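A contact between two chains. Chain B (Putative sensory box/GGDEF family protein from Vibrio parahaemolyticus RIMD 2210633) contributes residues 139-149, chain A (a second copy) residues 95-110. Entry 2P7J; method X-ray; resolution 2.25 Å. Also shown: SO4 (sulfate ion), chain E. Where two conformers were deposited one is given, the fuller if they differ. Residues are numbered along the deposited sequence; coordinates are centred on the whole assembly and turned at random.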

# COMPACT_ATOMS: atom_id res chain seq x y z
N ARG B 139 -0.29 -12.01 5.12
CA ARG B 139 1.03 -12.60 4.97
C ARG B 139 1.15 -13.34 3.64
O ARG B 139 0.12 -13.78 3.09
CB ARG B 139 1.30 -13.58 6.11
CG ARG B 139 1.53 -12.92 7.45
CD ARG B 139 1.67 -13.94 8.59
NE ARG B 139 1.73 -13.20 9.84
CZ ARG B 139 2.85 -12.80 10.45
NH1 ARG B 139 4.07 -13.11 9.94
NH2 ARG B 139 2.76 -12.09 11.58
N ASP B 140 2.38 -13.45 3.14
CA ASP B 140 2.73 -14.28 1.98
C ASP B 140 3.90 -15.13 2.45
O ASP B 140 4.92 -14.60 2.92
CB ASP B 140 3.13 -13.44 0.75
CG ASP B 140 3.18 -14.26 -0.57
OD1 ASP B 140 2.52 -15.31 -0.71
OD2 ASP B 140 3.89 -13.85 -1.52
N LYS B 141 3.75 -16.44 2.34
CA LYS B 141 4.72 -17.43 2.85
C LYS B 141 5.20 -17.14 4.28
O LYS B 141 6.40 -17.22 4.60
CB LYS B 141 5.87 -17.59 1.87
CG LYS B 141 5.38 -18.08 0.52
CD LYS B 141 6.52 -18.64 -0.31
CE LYS B 141 6.86 -20.08 0.07
NZ LYS B 141 8.16 -20.49 -0.59
N GLY B 142 4.23 -16.81 5.14
CA GLY B 142 4.48 -16.54 6.54
C GLY B 142 5.06 -15.17 6.79
O GLY B 142 5.28 -14.81 7.94
N GLU B 143 5.30 -14.41 5.72
CA GLU B 143 5.90 -13.08 5.84
C GLU B 143 4.86 -12.00 5.70
O GLU B 143 3.99 -12.06 4.85
CB GLU B 143 6.99 -12.85 4.78
CG GLU B 143 8.18 -13.82 4.85
CD GLU B 143 9.23 -13.56 3.75
OE1 GLU B 143 9.10 -12.59 2.98
OE2 GLU B 143 10.20 -14.35 3.66
N LEU B 144 4.99 -10.97 6.51
CA LEU B 144 4.04 -9.88 6.49
C LEU B 144 4.04 -9.19 5.15
O LEU B 144 5.10 -8.94 4.56
CB LEU B 144 4.40 -8.88 7.60
CG LEU B 144 4.03 -9.27 9.03
CD1 LEU B 144 4.66 -8.30 10.00
CD2 LEU B 144 2.50 -9.26 9.17
N VAL B 145 2.84 -8.87 4.67
CA VAL B 145 2.70 -8.08 3.46
C VAL B 145 2.81 -6.60 3.86
O VAL B 145 2.30 -6.21 4.90
CB VAL B 145 1.34 -8.35 2.77
CG1 VAL B 145 1.15 -7.40 1.58
CG2 VAL B 145 1.25 -9.80 2.30
N TYR B 146 3.51 -5.82 3.04
CA TYR B 146 3.69 -4.38 3.22
C TYR B 146 3.26 -3.70 1.93
O TYR B 146 3.54 -4.20 0.84
CB TYR B 146 5.14 -4.03 3.49
CG TYR B 146 5.62 -4.44 4.85
CD1 TYR B 146 5.49 -3.58 5.95
CD2 TYR B 146 6.19 -5.69 5.06
CE1 TYR B 146 5.94 -3.97 7.22
CE2 TYR B 146 6.63 -6.09 6.32
CZ TYR B 146 6.50 -5.23 7.39
OH TYR B 146 6.95 -5.63 8.62
N PRO B 147 2.57 -2.53 2.06
CA PRO B 147 2.14 -1.93 3.34
C PRO B 147 1.31 -2.89 4.19
O PRO B 147 0.65 -3.77 3.64
CB PRO B 147 1.29 -0.74 2.90
CG PRO B 147 1.82 -0.39 1.55
CD PRO B 147 2.20 -1.69 0.90
N LEU B 148 1.34 -2.72 5.50
CA LEU B 148 0.63 -3.61 6.42
C LEU B 148 -0.89 -3.64 6.16
O LEU B 148 -1.50 -2.58 6.01
CB LEU B 148 0.94 -3.24 7.87
CG LEU B 148 2.41 -3.47 8.26
CD1 LEU B 148 2.73 -2.97 9.65
CD2 LEU B 148 2.77 -4.94 8.14
N SER B 149 -1.47 -4.84 6.06
CA SER B 149 -2.90 -4.99 5.72
C SER B 149 -3.70 -5.78 6.73
O SER B 149 -3.78 -7.02 6.63
CB SER B 149 -3.09 -5.70 4.36
OG SER B 149 -2.21 -5.18 3.38
S SO4 E . -3.68 -13.98 3.87
O1 SO4 E . -3.40 -13.09 2.74
O2 SO4 E . -2.88 -13.58 5.05
O3 SO4 E . -5.13 -13.90 4.21
O4 SO4 E . -3.37 -15.39 3.48
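Chain A (95-110) IKYDFKTSIAGPSLIL

Chain A lays a β-hairpin and the segment after it along chain B. Its strands, around 95-98 and 103-106, are joined by hydrogen bonds such as A:Lys96 N to A:Gly105 O (2.9 Å), while chain B makes a tight type I' turn from B:Asp140 to B:Glu143, where B:Gly142 readily adopts its positive phi. The CA register pairs B:Lys141 with A:Ile109 (7.5 Å), B:Glu143 with A:Ser107 (7.6 Å) and B:Tyr146 with A:Asp98 (6.4 Å); from B:Lys141 to B:Glu143 it falls from A:Ile109 to A:Ser107, so the two segments run in opposite directions there.

B:Glu143, m then t, is extended, and its carboxylate accepts two hydrogen bonds: A:Ser107 OG to OE1 and A:Leu108 N to OE2, both 2.7 Å. The t rotamer of A:Ser107 lets OG also accept from A:Ile109 N (3.0 Å). A:Ile109, m and t, brings CD1 within 3.5 Å of B:Asp140 O.

B:Tyr146, chi1 m, points toward chain A. Its CD1 lies 3.4 Å from A:Asp98 CB, its CD2 3.7 Å from A:Lys96 NZ and its OH 3.5 Å from A:Ile103 CG2. A:Lys96 bends at chi3 (p); its NZ donates to water 1 (2.6 Å), which accepts also from B:Tyr146 N (2.8 Å). A:Asp98, chi1 t, holds A:Thr101 OG1 through OD2 (2.6 Å), leaving A:Thr101 CG2 3.7 Å from B:Leu148 CD1.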

# COMPACT_ATOMS: atom_id res chain seq x y z
N ILE A 95 16.22 -7.54 0.60
CA ILE A 95 15.73 -6.71 1.70
C ILE A 95 14.53 -5.87 1.22
O ILE A 95 14.62 -5.20 0.20
CB ILE A 95 16.87 -5.77 2.25
CG1 ILE A 95 18.03 -6.57 2.86
CG2 ILE A 95 16.37 -4.74 3.23
CD1 ILE A 95 17.67 -7.58 3.89
N LYS A 96 13.41 -5.93 1.94
CA LYS A 96 12.29 -5.04 1.68
C LYS A 96 12.26 -3.93 2.72
O LYS A 96 12.57 -4.16 3.90
CB LYS A 96 10.95 -5.80 1.70
CG LYS A 96 10.78 -6.82 0.60
CD LYS A 96 9.73 -7.87 0.98
CE LYS A 96 8.33 -7.41 0.64
NZ LYS A 96 7.62 -6.86 1.86
N TYR A 97 11.85 -2.74 2.30
CA TYR A 97 11.64 -1.60 3.21
C TYR A 97 10.28 -0.96 2.96
O TYR A 97 9.84 -0.80 1.82
CB TYR A 97 12.76 -0.55 3.04
CG TYR A 97 12.59 0.73 3.85
CD1 TYR A 97 12.92 0.77 5.21
CD2 TYR A 97 12.12 1.91 3.24
CE1 TYR A 97 12.78 1.96 5.96
CE2 TYR A 97 11.98 3.11 3.99
CZ TYR A 97 12.33 3.12 5.34
OH TYR A 97 12.19 4.29 6.10
N ASP A 98 9.61 -0.62 4.05
CA ASP A 98 8.29 -0.01 4.01
C ASP A 98 8.38 1.36 4.71
O ASP A 98 8.54 1.44 5.93
CB ASP A 98 7.27 -0.91 4.72
CG ASP A 98 5.87 -0.28 4.81
OD1 ASP A 98 5.31 0.05 3.76
OD2 ASP A 98 5.34 -0.13 5.92
N PHE A 99 8.32 2.44 3.93
CA PHE A 99 8.64 3.76 4.48
C PHE A 99 7.63 4.28 5.49
O PHE A 99 7.99 5.10 6.36
CB PHE A 99 8.91 4.81 3.39
CG PHE A 99 7.69 5.32 2.71
CD1 PHE A 99 6.93 6.35 3.28
CD2 PHE A 99 7.34 4.82 1.46
CE1 PHE A 99 5.78 6.84 2.62
CE2 PHE A 99 6.19 5.30 0.78
CZ PHE A 99 5.40 6.31 1.37
N LYS A 100 6.37 3.81 5.36
CA LYS A 100 5.28 4.24 6.26
C LYS A 100 5.50 3.79 7.70
O LYS A 100 5.33 4.57 8.63
CB LYS A 100 3.91 3.81 5.72
CG LYS A 100 3.23 4.96 4.96
CD LYS A 100 2.44 4.51 3.71
CE LYS A 100 1.61 5.69 3.11
NZ LYS A 100 2.33 7.01 3.10
N THR A 101 5.97 2.55 7.87
CA THR A 101 6.36 2.03 9.17
C THR A 101 7.85 2.20 9.53
O THR A 101 8.22 2.12 10.71
CB THR A 101 6.08 0.51 9.23
OG1 THR A 101 6.74 -0.10 8.14
CG2 THR A 101 4.59 0.23 9.12
N SER A 102 8.71 2.37 8.53
CA SER A 102 10.15 2.40 8.78
C SER A 102 10.75 1.00 8.95
O SER A 102 11.91 0.86 9.32
N ILE A 103 9.97 -0.03 8.65
CA ILE A 103 10.45 -1.41 8.83
C ILE A 103 11.18 -1.97 7.61
O ILE A 103 10.62 -1.98 6.52
CB ILE A 103 9.32 -2.38 9.26
CG1 ILE A 103 8.82 -1.99 10.66
CG2 ILE A 103 9.85 -3.82 9.31
CD1 ILE A 103 7.35 -2.37 10.94
N ALA A 104 12.42 -2.40 7.83
CA ALA A 104 13.26 -3.08 6.84
C ALA A 104 13.58 -4.49 7.30
O ALA A 104 13.77 -4.73 8.49
CB ALA A 104 14.58 -2.31 6.64
N GLY A 105 13.66 -5.43 6.36
CA GLY A 105 14.06 -6.79 6.72
C GLY A 105 14.18 -7.70 5.52
O GLY A 105 13.68 -7.36 4.46
N PRO A 106 14.88 -8.84 5.67
CA PRO A 106 15.04 -9.82 4.56
C PRO A 106 13.74 -10.54 4.19
O PRO A 106 12.90 -10.78 5.06
CB PRO A 106 15.97 -10.87 5.15
CG PRO A 106 15.73 -10.77 6.67
CD PRO A 106 15.57 -9.28 6.90
N SER A 107 13.61 -10.89 2.92
CA SER A 107 12.58 -11.82 2.48
C SER A 107 13.20 -13.14 1.97
O SER A 107 14.31 -13.16 1.41
CB SER A 107 11.72 -11.17 1.41
OG SER A 107 10.73 -12.07 0.93
N LEU A 108 12.47 -14.23 2.19
CA LEU A 108 12.83 -15.53 1.64
C LEU A 108 12.02 -15.84 0.39
O LEU A 108 12.13 -16.92 -0.19
CB LEU A 108 12.69 -16.63 2.71
CG LEU A 108 13.70 -16.46 3.87
CD1 LEU A 108 13.29 -17.27 5.09
CD2 LEU A 108 15.13 -16.84 3.45
N ILE A 109 11.24 -14.86 -0.06
CA ILE A 109 10.48 -15.00 -1.29
C ILE A 109 11.40 -14.53 -2.38
O ILE A 109 11.48 -13.33 -2.67
CB ILE A 109 9.13 -14.21 -1.22
CG1 ILE A 109 8.24 -14.81 -0.13
CG2 ILE A 109 8.38 -14.23 -2.54
CD1 ILE A 109 7.07 -13.90 0.25
N LEU A 110 12.12 -15.49 -2.95
CA LEU A 110 13.17 -15.24 -3.91
C LEU A 110 12.80 -15.83 -5.28
O LEU A 110 12.48 -17.02 -5.39
CB LEU A 110 14.51 -15.81 -3.40
CG LEU A 110 15.00 -15.17 -2.10
CD1 LEU A 110 16.10 -16.02 -1.44
CD2 LEU A 110 15.46 -13.70 -2.25
O HOH W 1 5.15 -7.20 1.17
O HOH W 2 2.67 -0.19 6.22